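Long-range contacts in monovalent Na+/H+ antiporter subunit A (Dietzia sp. DQ12-45-1b, PDB 7D3U), which probably exchanges sodium ions for protons across the cell membrane as a large subunit of the multi-subunit Mrp antiporter complex: residues 108-112 against 232-237; 121-127 against 181-185; 299-303 against 384-388. One frame throughout, in Å; residues are numbered along the deposited sequence.

From the N terminus, the chain enters interaction 1 on helix 102-119, turns, and enters interaction 2 where helix 124-142 begins. Interaction 2 closes first, at 181-185, so its loop is nested inside the longer one that interaction 1 closes at 232-237, on helix 231-240. Interaction 3 follows in series, opening on helix 288-308 and closing on helix 379-391. Interactions 1 and 3 join helices to one another, while interaction 2 ties the turn leading into helix 124-142 to the one leading into the short helix 183-186. The three do not touch: the nearest atoms of interactions 1 and 3 are about 7 Å apart, those of 2 and 3 about 16 Å.

Interaction 1: 108-112 against 232-237; sequences MTLFA and PVSAYL
Y236 reaches from helix 231-240 to M108 and F111 of helix 102-119, in a nearly parallel pair of membrane helices whose axes here lie 11.4 Å apart at 6°. Helix 231-240 is the first half of a broken membrane helix that resumes at 243-252. The tyrosine's chi1 of -156°, which sets CG opposite the backbone nitrogen, sends its ring between M108 and F111. M108 runs past it in the opposite sense, its methyl CE 3.5 Å from Y236 CD2. The sulfur SD lies 5.4 Å from the centroid of the Y236 ring, an oblique Met-aromatic contact. The bends of this methionine also bring SD against V233 CG2. F111 lies on the other flank: its ring and that of Y236 have centroids 5.7 Å apart and planes at 81°, an oblique pair in which F111 CB also approaches Y236 CE2, at 4.0 Å. L237 CD1 then meets the F111 ring at its edge. The backbone N of A112 lies at the edge of the tyrosine ring, in its plane. Y236 OH is hydrogen-bonded to V80 O on helix 71-94, and the same oxygen, Y236 OH, rests 3.2 Å from A112 CB.

Interaction 2: 121-127 against 181-185; sequences ADDVVVL and TVLSE
D122 and D123 meet T181 to S184 where two helix N-termini come together: D123 is the N-cap of helix 124-142, and V182 holds the same position before the short helix 183-186. The packed side is built round L183, which points at the other segment. Its CD1 lies 4.1 Å from V124 CB, and its CD2 faces L127 CD1, the two leucines crossing at about a right angle. Helix 166-178 backs this patch through A171, M174 and L167. Next to it the backbones join, L183 N donating to D122 O, although the modelled length is too short to be trusted in detail.

D123 lies alongside T181, the two side chains pointing the same way. Its carboxylate, carried to the far side of CA-CB from the backbone nitrogen by a chi1 of -176°, folds back over the start of the helix, and D123 OD1 accepts from V125 N at 3.1 Å, an almost straight bond (163°) that arrives from above the carboxylate plane. OD1 also comes within 3.1 Å of T181 O, but both are acceptors and no bond joins them. A leucine in place of D123 would probably leave V125 N without its capping acceptor and the first turn of helix 124-142 less firmly fixed.

The contact thins toward solvent at S184, which is partly exposed. Here the D122 carboxylate is shared: OD2 forms a salt bridge with R66 NE on strand 63-68, whereas OD1 turns to S184. The hydroxyl is modelled implausibly close to OD1, so that bond is doubtful in its details. The backbone adds a weak, bent hydrogen bond, S184 N to D122 OD1 at 3.1 Å.

Interaction 3: 299-303 against 384-388; sequences QLGFL and KEWMF
A buried polar site between helices 288-308 and 379-391, in the antiporter-like core shared with complex I, is bridged by K384 and Q299. Helix 379-391 appears to be the second part of a broken helix whose first part is 362-373, as in the antiporter-like subunits of complex I. In relatives of this family, buried lysines and histidines form a polar axis along the membrane that is thought to carry protons, and the setting of K384 is consistent with such a role. The helix segments cross at 42° and their axes stay 12.1 Å apart, a distance bridged here mainly by side chains.

K384, bent at chi2 and again at chi4, swings NZ over to Q299, whose own side chain it crosses at about a right angle. K384 NZ donates to Q299 OE1 at 3.0 Å, with a C=O...N angle of 130°, in the carbonyl plane and on a lone pair. The other end of the amide is held too: NE2 bonds to Y418 OH on helix 402-423, which probably keeps OE1 turned to the lysine. H321 on helix 312-341 touches Q299, K384 and M387, and H325 touches Q299, so two histidines pack beside the bonded pair.

F302, which points at helix 379-391, is approached obliquely on its ring by both K384 NZ and M387 SD. The amine K384 NZ is 3.9 Å from F302 CD2. M387 extends toward helix 288-308, then kinks at chi3, bringing SD 4.5 Å from the F302 ring centroid in a Met-aromatic contact, 44° off the ring normal. The same sulfur, M387 SD, is 3.7 Å from F302 CB, and beyond it the terminal methyl CE of M387 approaches L303 CD2, at 4.4 Å.

Interaction 1: 108-112 against 232-237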
ATOM      1  N   MET B 108     -36.614   6.446 -17.727  1.00 80.82           N
ATOM      2  CA  MET B 108     -37.514   7.581 -17.877  1.00 80.82           C
ATOM      3  C   MET B 108     -38.596   7.607 -16.807  1.00 80.82           C
ATOM      4  O   MET B 108     -39.180   8.667 -16.561  1.00 80.82           O
ATOM      5  CB  MET B 108     -38.142   7.564 -19.267  1.00 80.82           C
ATOM      6  CG  MET B 108     -37.249   8.144 -20.341  1.00 80.82           C
ATOM      7  SD  MET B 108     -37.193   9.937 -20.251  1.00 80.82           S
ATOM      8  CE  MET B 108     -38.935  10.307 -20.387  1.00 80.82           C
ATOM      9  N   THR B 109     -38.878   6.473 -16.167  1.00 80.26           N
ATOM     10  CA  THR B 109     -39.777   6.462 -15.020  1.00 80.26           C
ATOM     11  C   THR B 109     -39.023   6.615 -13.707  1.00 80.26           C
ATOM     12  O   THR B 109     -39.557   7.185 -12.751  1.00 80.26           O
ATOM     13  CB  THR B 109     -40.600   5.174 -14.999  1.00 80.26           C
ATOM     14  OG1 THR B 109     -39.747   4.071 -14.683  1.00 80.26           O
ATOM     15  CG2 THR B 109     -41.255   4.934 -16.340  1.00 80.26           C
ATOM     16  N   LEU B 110     -37.789   6.110 -13.636  1.00 79.67           N
ATOM     17  CA  LEU B 110     -36.942   6.418 -12.491  1.00 79.67           C
ATOM     18  C   LEU B 110     -36.576   7.894 -12.466  1.00 79.67           C
ATOM     19  O   LEU B 110     -36.336   8.455 -11.392  1.00 79.67           O
ATOM     20  CB  LEU B 110     -35.683   5.553 -12.516  1.00 79.67           C
ATOM     21  CG  LEU B 110     -34.733   5.663 -11.326  1.00 79.67           C
ATOM     22  CD1 LEU B 110     -34.354   4.283 -10.835  1.00 79.67           C
ATOM     23  CD2 LEU B 110     -33.495   6.450 -11.708  1.00 79.67           C
ATOM     24  N   PHE B 111     -36.527   8.534 -13.636  1.00 78.27           N
ATOM     25  CA  PHE B 111     -36.385   9.983 -13.684  1.00 78.27           C
ATOM     26  C   PHE B 111     -37.546  10.670 -12.984  1.00 78.27           C
ATOM     27  O   PHE B 111     -37.335  11.592 -12.187  1.00 78.27           O
ATOM     28  CB  PHE B 111     -36.297  10.450 -15.135  1.00 78.27           C
ATOM     29  CG  PHE B 111     -35.385  11.619 -15.342  1.00 78.27           C
ATOM     30  CD1 PHE B 111     -34.847  12.297 -14.265  1.00 78.27           C
ATOM     31  CD2 PHE B 111     -35.059  12.037 -16.619  1.00 78.27           C
ATOM     32  CE1 PHE B 111     -34.006  13.370 -14.458  1.00 78.27           C
ATOM     33  CE2 PHE B 111     -34.217  13.107 -16.818  1.00 78.27           C
ATOM     34  CZ  PHE B 111     -33.690  13.776 -15.737  1.00 78.27           C
ATOM     35  N   ALA B 112     -38.772  10.234 -13.267  1.00 77.55           N
ATOM     36  CA  ALA B 112     -39.940  10.802 -12.608  1.00 77.55           C
ATOM     37  C   ALA B 112     -39.924  10.530 -11.111  1.00 77.55           C
ATOM     38  O   ALA B 112     -40.303  11.397 -10.320  1.00 77.55           O
ATOM     39  CB  ALA B 112     -41.217  10.248 -13.231  1.00 77.55           C
ATOM     40  N   PRO B 232     -37.895  12.099 -26.897  1.00 79.59           N
ATOM     41  CA  PRO B 232     -38.760  12.078 -25.706  1.00 79.59           C
ATOM     42  C   PRO B 232     -38.007  12.341 -24.416  1.00 79.59           C
ATOM     43  O   PRO B 232     -38.530  13.043 -23.539  1.00 79.59           O
ATOM     44  CB  PRO B 232     -39.366  10.669 -25.728  1.00 79.59           C
ATOM     45  CG  PRO B 232     -39.242  10.231 -27.115  1.00 79.59           C
ATOM     46  CD  PRO B 232     -37.945  10.798 -27.583  1.00 79.59           C
ATOM     47  N   VAL B 233     -36.793  11.810 -24.265  1.00 79.92           N
ATOM     48  CA  VAL B 233     -36.017  12.120 -23.070  1.00 79.92           C
ATOM     49  C   VAL B 233     -35.609  13.585 -23.088  1.00 79.92           C
ATOM     50  O   VAL B 233     -35.471  14.219 -22.041  1.00 79.92           O
ATOM     51  CB  VAL B 233     -34.797  11.189 -22.939  1.00 79.92           C
ATOM     52  CG1 VAL B 233     -33.934  11.600 -21.764  1.00 79.92           C
ATOM     53  CG2 VAL B 233     -35.211   9.738 -22.844  1.00 79.92           C
ATOM     54  N   SER B 234     -35.448  14.157 -24.285  1.00 79.28           N
ATOM     55  CA  SER B 234     -35.199  15.590 -24.385  1.00 79.28           C
ATOM     56  C   SER B 234     -36.427  16.384 -23.964  1.00 79.28           C
ATOM     57  O   SER B 234     -36.313  17.404 -23.275  1.00 79.28           O
ATOM     58  CB  SER B 234     -34.787  15.957 -25.808  1.00 79.28           C
ATOM     59  OG  SER B 234     -33.393  15.800 -25.992  1.00 79.28           O
ATOM     60  N   ALA B 235     -37.614  15.927 -24.370  1.00 78.73           N
ATOM     61  CA  ALA B 235     -38.851  16.576 -23.952  1.00 78.73           C
ATOM     62  C   ALA B 235     -38.975  16.577 -22.438  1.00 78.73           C
ATOM     63  O   ALA B 235     -39.281  17.606 -21.828  1.00 78.73           O
ATOM     64  CB  ALA B 235     -40.051  15.872 -24.584  1.00 78.73           C
ATOM     65  N   TYR B 236     -38.732  15.427 -21.814  1.00 79.35           N
ATOM     66  CA  TYR B 236     -38.826  15.354 -20.360  1.00 79.35           C
ATOM     67  C   TYR B 236     -37.751  16.206 -19.698  1.00 79.35           C
ATOM     68  O   TYR B 236     -38.048  17.023 -18.820  1.00 79.35           O
ATOM     69  CB  TYR B 236     -38.723  13.905 -19.894  1.00 79.35           C
ATOM     70  CG  TYR B 236     -39.358  13.670 -18.547  1.00 79.35           C
ATOM     71  CD1 TYR B 236     -40.371  14.496 -18.087  1.00 79.35           C
ATOM     72  CD2 TYR B 236     -38.939  12.631 -17.732  1.00 79.35           C
ATOM     73  CE1 TYR B 236     -40.955  14.288 -16.857  1.00 79.35           C
ATOM     74  CE2 TYR B 236     -39.517  12.416 -16.499  1.00 79.35           C
ATOM     75  CZ  TYR B 236     -40.524  13.249 -16.067  1.00 79.35           C
ATOM     76  OH  TYR B 236     -41.104  13.041 -14.839  1.00 79.35           O
ATOM     77  N   LEU B 237     -36.495  16.043 -20.121  1.00 78.00           N
ATOM     78  CA  LEU B 237     -35.381  16.753 -19.507  1.00 78.00           C
ATOM     79  C   LEU B 237     -35.514  18.260 -19.657  1.00 78.00           C
ATOM     80  O   LEU B 237     -34.984  19.012 -18.835  1.00 78.00           O
ATOM     81  CB  LEU B 237     -34.074  16.266 -20.129  1.00 78.00           C
ATOM     82  CG  LEU B 237     -32.750  16.488 -19.406  1.00 78.00           C
ATOM     83  CD1 LEU B 237     -31.827  15.320 -19.686  1.00 78.00           C
ATOM     84  CD2 LEU B 237     -32.109  17.784 -19.854  1.00 78.00           C
TER

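Interaction 2: 121-127 against 181-185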
ATOM      1  N   ALA B 121     -39.229  16.892  -0.860  1.00 78.23           N
ATOM      2  CA  ALA B 121     -38.099  16.750   0.045  1.00 78.23           C
ATOM      3  C   ALA B 121     -38.167  17.833   1.109  1.00 78.23           C
ATOM      4  O   ALA B 121     -38.003  19.018   0.804  1.00 78.23           O
ATOM      5  CB  ALA B 121     -36.774  16.826  -0.713  1.00 78.23           C
ATOM      6  N   ASP B 122     -38.409  17.423   2.353  1.00 83.91           N
ATOM      7  CA  ASP B 122     -38.338  18.334   3.485  1.00 83.91           C
ATOM      8  C   ASP B 122     -37.018  18.239   4.232  1.00 83.91           C
ATOM      9  O   ASP B 122     -36.708  19.130   5.027  1.00 83.91           O
ATOM     10  CB  ASP B 122     -39.485  18.066   4.463  1.00 83.91           C
ATOM     11  CG  ASP B 122     -39.823  19.277   5.302  1.00 83.91           C
ATOM     12  OD1 ASP B 122     -39.450  20.398   4.901  1.00 83.91           O
ATOM     13  OD2 ASP B 122     -40.463  19.110   6.360  1.00 83.91           O
ATOM     14  N   ASP B 123     -36.253  17.178   4.008  1.00 83.64           N
ATOM     15  CA  ASP B 123     -34.899  17.074   4.524  1.00 83.64           C
ATOM     16  C   ASP B 123     -33.919  17.495   3.441  1.00 83.64           C
ATOM     17  O   ASP B 123     -34.091  17.156   2.268  1.00 83.64           O
ATOM     18  CB  ASP B 123     -34.604  15.646   4.981  1.00 83.64           C
ATOM     19  CG  ASP B 123     -33.239  15.510   5.613  1.00 83.64           C
ATOM     20  OD1 ASP B 123     -32.531  16.531   5.715  1.00 83.64           O
ATOM     21  OD2 ASP B 123     -32.876  14.386   6.014  1.00 83.64           O
ATOM     22  N   VAL B 124     -32.893  18.248   3.835  1.00 80.34           N
ATOM     23  CA  VAL B 124     -31.951  18.750   2.842  1.00 80.34           C
ATOM     24  C   VAL B 124     -31.072  17.621   2.314  1.00 80.34           C
ATOM     25  O   VAL B 124     -30.662  17.635   1.143  1.00 80.34           O
ATOM     26  CB  VAL B 124     -31.124  19.905   3.438  1.00 80.34           C
ATOM     27  CG1 VAL B 124     -30.163  19.398   4.501  1.00 80.34           C
ATOM     28  CG2 VAL B 124     -30.389  20.652   2.341  1.00 80.34           C
ATOM     29  N   VAL B 125     -30.798  16.611   3.141  1.00 79.45           N
ATOM     30  CA  VAL B 125     -29.948  15.513   2.701  1.00 79.45           C
ATOM     31  C   VAL B 125     -30.678  14.640   1.690  1.00 79.45           C
ATOM     32  O   VAL B 125     -30.104  14.240   0.671  1.00 79.45           O
ATOM     33  CB  VAL B 125     -29.458  14.700   3.912  1.00 79.45           C
ATOM     34  CG1 VAL B 125     -28.924  13.352   3.464  1.00 79.45           C
ATOM     35  CG2 VAL B 125     -28.389  15.478   4.656  1.00 79.45           C
ATOM     36  N   VAL B 126     -31.957  14.346   1.934  1.00 79.63           N
ATOM     37  CA  VAL B 126     -32.713  13.589   0.942  1.00 79.63           C
ATOM     38  C   VAL B 126     -32.943  14.432  -0.305  1.00 79.63           C
ATOM     39  O   VAL B 126     -33.069  13.895  -1.413  1.00 79.63           O
ATOM     40  CB  VAL B 126     -34.035  13.070   1.536  1.00 79.63           C
ATOM     41  CG1 VAL B 126     -35.047  14.187   1.673  1.00 79.63           C
ATOM     42  CG2 VAL B 126     -34.591  11.961   0.673  1.00 79.63           C
ATOM     43  N   LEU B 127     -32.970  15.757  -0.159  1.00 76.45           N
ATOM     44  CA  LEU B 127     -33.036  16.628  -1.328  1.00 76.45           C
ATOM     45  C   LEU B 127     -31.795  16.463  -2.193  1.00 76.45           C
ATOM     46  O   LEU B 127     -31.892  16.320  -3.417  1.00 76.45           O
ATOM     47  CB  LEU B 127     -33.202  18.081  -0.888  1.00 76.45           C
ATOM     48  CG  LEU B 127     -33.476  19.098  -1.991  1.00 76.45           C
ATOM     49  CD1 LEU B 127     -34.368  20.209  -1.477  1.00 76.45           C
ATOM     50  CD2 LEU B 127     -32.172  19.664  -2.510  1.00 76.45           C
ATOM     51  N   THR B 181     -31.456  19.118  10.236  1.00 84.11           N
ATOM     52  CA  THR B 181     -31.591  18.833   8.812  1.00 84.11           C
ATOM     53  C   THR B 181     -33.080  18.738   8.499  1.00 84.11           C
ATOM     54  O   THR B 181     -33.648  17.652   8.391  1.00 84.11           O
ATOM     55  CB  THR B 181     -30.859  17.541   8.442  1.00 84.11           C
ATOM     56  OG1 THR B 181     -31.400  16.456   9.204  1.00 84.11           O
ATOM     57  CG2 THR B 181     -29.380  17.660   8.758  1.00 84.11           C
ATOM     58  N   VAL B 182     -33.710  19.902   8.334  1.00 82.46           N
ATOM     59  CA  VAL B 182     -35.109  20.021   7.931  1.00 82.46           C
ATOM     60  C   VAL B 182     -35.224  21.281   7.087  1.00 82.46           C
ATOM     61  O   VAL B 182     -34.895  22.377   7.550  1.00 82.46           O
ATOM     62  CB  VAL B 182     -36.079  20.090   9.129  1.00 82.46           C
ATOM     63  CG1 VAL B 182     -37.509  19.974   8.644  1.00 82.46           C
ATOM     64  CG2 VAL B 182     -35.800  19.009  10.159  1.00 82.46           C
ATOM     65  N   LEU B 183     -35.695  21.143   5.848  1.00 80.14           N
ATOM     66  CA  LEU B 183     -35.779  22.308   4.973  1.00 80.14           C
ATOM     67  C   LEU B 183     -36.805  23.312   5.484  1.00 80.14           C
ATOM     68  O   LEU B 183     -36.626  24.523   5.326  1.00 80.14           O
ATOM     69  CB  LEU B 183     -36.112  21.875   3.548  1.00 80.14           C
ATOM     70  CG  LEU B 183     -35.381  22.626   2.437  1.00 80.14           C
ATOM     71  CD1 LEU B 183     -33.941  22.877   2.831  1.00 80.14           C
ATOM     72  CD2 LEU B 183     -35.451  21.845   1.142  1.00 80.14           C
ATOM     73  N   SER B 184     -37.883  22.829   6.103  1.00 82.79           N
ATOM     74  CA  SER B 184     -38.889  23.737   6.639  1.00 82.79           C
ATOM     75  C   SER B 184     -38.403  24.467   7.883  1.00 82.79           C
ATOM     76  O   SER B 184     -38.977  25.500   8.241  1.00 82.79           O
ATOM     77  CB  SER B 184     -40.176  22.977   6.954  1.00 82.79           C
ATOM     78  OG  SER B 184     -40.573  22.172   5.858  1.00 82.79           O
ATOM     79  N   GLU B 185     -37.368  23.956   8.549  1.00 85.00           N
ATOM     80  CA  GLU B 185     -36.835  24.581   9.751  1.00 85.00           C
ATOM     81  C   GLU B 185     -35.527  25.320   9.511  1.00 85.00           C
ATOM     82  O   GLU B 185     -35.099  26.084  10.381  1.00 85.00           O
ATOM     83  CB  GLU B 185     -36.631  23.530  10.848  1.00 85.00           C
ATOM     84  CG  GLU B 185     -37.896  22.776  11.219  1.00 85.00           C
ATOM     85  CD  GLU B 185     -37.638  21.630  12.177  1.00 85.00           C
ATOM     86  OE1 GLU B 185     -36.480  21.468  12.617  1.00 85.00           O
ATOM     87  OE2 GLU B 185     -38.594  20.892  12.493  1.00 85.00           O
TER

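Interaction 3: 299-303 against 384-388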
ATOM      1  N   GLN B 299     -35.317  30.322 -21.780  1.00 78.35           N
ATOM      2  CA  GLN B 299     -36.505  30.313 -20.931  1.00 78.35           C
ATOM      3  C   GLN B 299     -36.134  30.108 -19.467  1.00 78.35           C
ATOM      4  O   GLN B 299     -36.659  30.799 -18.584  1.00 78.35           O
ATOM      5  CB  GLN B 299     -37.480  29.236 -21.398  1.00 78.35           C
ATOM      6  CG  GLN B 299     -38.026  29.467 -22.792  1.00 78.35           C
ATOM      7  CD  GLN B 299     -38.610  30.850 -22.965  1.00 78.35           C
ATOM      8  OE1 GLN B 299     -39.502  31.256 -22.224  1.00 78.35           O
ATOM      9  NE2 GLN B 299     -38.104  31.586 -23.946  1.00 78.35           N
ATOM     10  N   LEU B 300     -35.226  29.170 -19.187  1.00 76.52           N
ATOM     11  CA  LEU B 300     -34.752  28.998 -17.820  1.00 76.52           C
ATOM     12  C   LEU B 300     -34.039  30.245 -17.323  1.00 76.52           C
ATOM     13  O   LEU B 300     -34.097  30.554 -16.130  1.00 76.52           O
ATOM     14  CB  LEU B 300     -33.821  27.791 -17.721  1.00 76.52           C
ATOM     15  CG  LEU B 300     -34.317  26.443 -18.242  1.00 76.52           C
ATOM     16  CD1 LEU B 300     -33.133  25.542 -18.530  1.00 76.52           C
ATOM     17  CD2 LEU B 300     -35.268  25.778 -17.274  1.00 76.52           C
ATOM     18  N   GLY B 301     -33.368  30.976 -18.215  1.00 77.45           N
ATOM     19  CA  GLY B 301     -32.747  32.225 -17.808  1.00 77.45           C
ATOM     20  C   GLY B 301     -33.764  33.280 -17.422  1.00 77.45           C
ATOM     21  O   GLY B 301     -33.615  33.956 -16.400  1.00 77.45           O
ATOM     22  N   PHE B 302     -34.803  33.444 -18.243  1.00 79.22           N
ATOM     23  CA  PHE B 302     -35.937  34.282 -17.868  1.00 79.22           C
ATOM     24  C   PHE B 302     -36.455  33.904 -16.488  1.00 79.22           C
ATOM     25  O   PHE B 302     -36.695  34.769 -15.635  1.00 79.22           O
ATOM     26  CB  PHE B 302     -37.054  34.132 -18.899  1.00 79.22           C
ATOM     27  CG  PHE B 302     -37.109  35.234 -19.905  1.00 79.22           C
ATOM     28  CD1 PHE B 302     -36.857  36.540 -19.538  1.00 79.22           C
ATOM     29  CD2 PHE B 302     -37.429  34.962 -21.222  1.00 79.22           C
ATOM     30  CE1 PHE B 302     -36.916  37.554 -20.467  1.00 79.22           C
ATOM     31  CE2 PHE B 302     -37.489  35.970 -22.155  1.00 79.22           C
ATOM     32  CZ  PHE B 302     -37.235  37.267 -21.777  1.00 79.22           C
ATOM     33  N   LEU B 303     -36.632  32.603 -16.259  1.00 76.81           N
ATOM     34  CA  LEU B 303     -37.214  32.136 -15.006  1.00 76.81           C
ATOM     35  C   LEU B 303     -36.318  32.452 -13.817  1.00 76.81           C
ATOM     36  O   LEU B 303     -36.792  32.944 -12.787  1.00 76.81           O
ATOM     37  CB  LEU B 303     -37.488  30.639 -15.092  1.00 76.81           C
ATOM     38  CG  LEU B 303     -38.845  30.349 -15.719  1.00 76.81           C
ATOM     39  CD1 LEU B 303     -38.989  28.889 -16.084  1.00 76.81           C
ATOM     40  CD2 LEU B 303     -39.918  30.772 -14.755  1.00 76.81           C
ATOM     41  N   LYS B 384     -45.689  35.759 -19.609  1.00 87.89           N
ATOM     42  CA  LYS B 384     -44.619  36.686 -19.958  1.00 87.89           C
ATOM     43  C   LYS B 384     -44.929  38.095 -19.468  1.00 87.89           C
ATOM     44  O   LYS B 384     -44.034  38.801 -18.990  1.00 87.89           O
ATOM     45  CB  LYS B 384     -44.386  36.681 -21.467  1.00 87.89           C
ATOM     46  CG  LYS B 384     -43.456  35.578 -21.942  1.00 87.89           C
ATOM     47  CD  LYS B 384     -42.097  36.131 -22.322  1.00 87.89           C
ATOM     48  CE  LYS B 384     -41.281  35.102 -23.085  1.00 87.89           C
ATOM     49  NZ  LYS B 384     -41.037  33.877 -22.278  1.00 87.89           N
ATOM     50  N   GLU B 385     -46.188  38.522 -19.564  1.00 90.29           N
ATOM     51  CA  GLU B 385     -46.531  39.841 -19.051  1.00 90.29           C
ATOM     52  C   GLU B 385     -46.488  39.868 -17.530  1.00 90.29           C
ATOM     53  O   GLU B 385     -46.172  40.907 -16.943  1.00 90.29           O
ATOM     54  CB  GLU B 385     -47.899  40.286 -19.573  1.00 90.29           C
ATOM     55  CG  GLU B 385     -49.091  39.593 -18.950  1.00 90.29           C
ATOM     56  CD  GLU B 385     -50.395  40.309 -19.250  1.00 90.29           C
ATOM     57  OE1 GLU B 385     -51.456  39.836 -18.791  1.00 90.29           O
ATOM     58  OE2 GLU B 385     -50.359  41.345 -19.945  1.00 90.29           O
ATOM     59  N   TRP B 386     -46.757  38.736 -16.876  1.00 88.90           N
ATOM     60  CA  TRP B 386     -46.553  38.660 -15.434  1.00 88.90           C
ATOM     61  C   TRP B 386     -45.076  38.776 -15.084  1.00 88.90           C
ATOM     62  O   TRP B 386     -44.709  39.460 -14.123  1.00 88.90           O
ATOM     63  CB  TRP B 386     -47.132  37.356 -14.892  1.00 88.90           C
ATOM     64  CG  TRP B 386     -48.397  37.548 -14.138  1.00 88.90           C
ATOM     65  CD1 TRP B 386     -49.663  37.482 -14.633  1.00 88.90           C
ATOM     66  CD2 TRP B 386     -48.524  37.846 -12.746  1.00 88.90           C
ATOM     67  NE1 TRP B 386     -50.574  37.719 -13.635  1.00 88.90           N
ATOM     68  CE2 TRP B 386     -49.898  37.944 -12.465  1.00 88.90           C
ATOM     69  CE3 TRP B 386     -47.608  38.037 -11.710  1.00 88.90           C
ATOM     70  CZ2 TRP B 386     -50.379  38.227 -11.191  1.00 88.90           C
ATOM     71  CZ3 TRP B 386     -48.086  38.317 -10.448  1.00 88.90           C
ATOM     72  CH2 TRP B 386     -49.459  38.408 -10.197  1.00 88.90           C
ATOM     73  N   MET B 387     -44.214  38.114 -15.857  1.00 87.21           N
ATOM     74  CA  MET B 387     -42.777  38.236 -15.638  1.00 87.21           C
ATOM     75  C   MET B 387     -42.312  39.674 -15.823  1.00 87.21           C
ATOM     76  O   MET B 387     -41.474  40.168 -15.061  1.00 87.21           O
ATOM     77  CB  MET B 387     -42.026  37.309 -16.589  1.00 87.21           C
ATOM     78  CG  MET B 387     -40.527  37.350 -16.434  1.00 87.21           C
ATOM     79  SD  MET B 387     -39.767  35.902 -17.179  1.00 87.21           S
ATOM     80  CE  MET B 387     -40.884  34.632 -16.601  1.00 87.21           C
ATOM     81  N   PHE B 388     -42.844  40.359 -16.833  1.00 88.10           N
ATOM     82  CA  PHE B 388     -42.476  41.754 -17.053  1.00 88.10           C
ATOM     83  C   PHE B 388     -42.976  42.643 -15.922  1.00 88.10           C
ATOM     84  O   PHE B 388     -42.253  43.533 -15.460  1.00 88.10           O
ATOM     85  CB  PHE B 388     -43.020  42.234 -18.395  1.00 88.10           C
ATOM     86  CG  PHE B 388     -42.375  41.576 -19.576  1.00 88.10           C
ATOM     87  CD1 PHE B 388     -41.038  41.228 -19.545  1.00 88.10           C
ATOM     88  CD2 PHE B 388     -43.106  41.307 -20.719  1.00 88.10           C
ATOM     89  CE1 PHE B 388     -40.442  40.621 -20.629  1.00 88.10           C
ATOM     90  CE2 PHE B 388     -42.514  40.701 -21.807  1.00 88.10           C
ATOM     91  CZ  PHE B 388     -41.181  40.359 -21.761  1.00 88.10           C
TER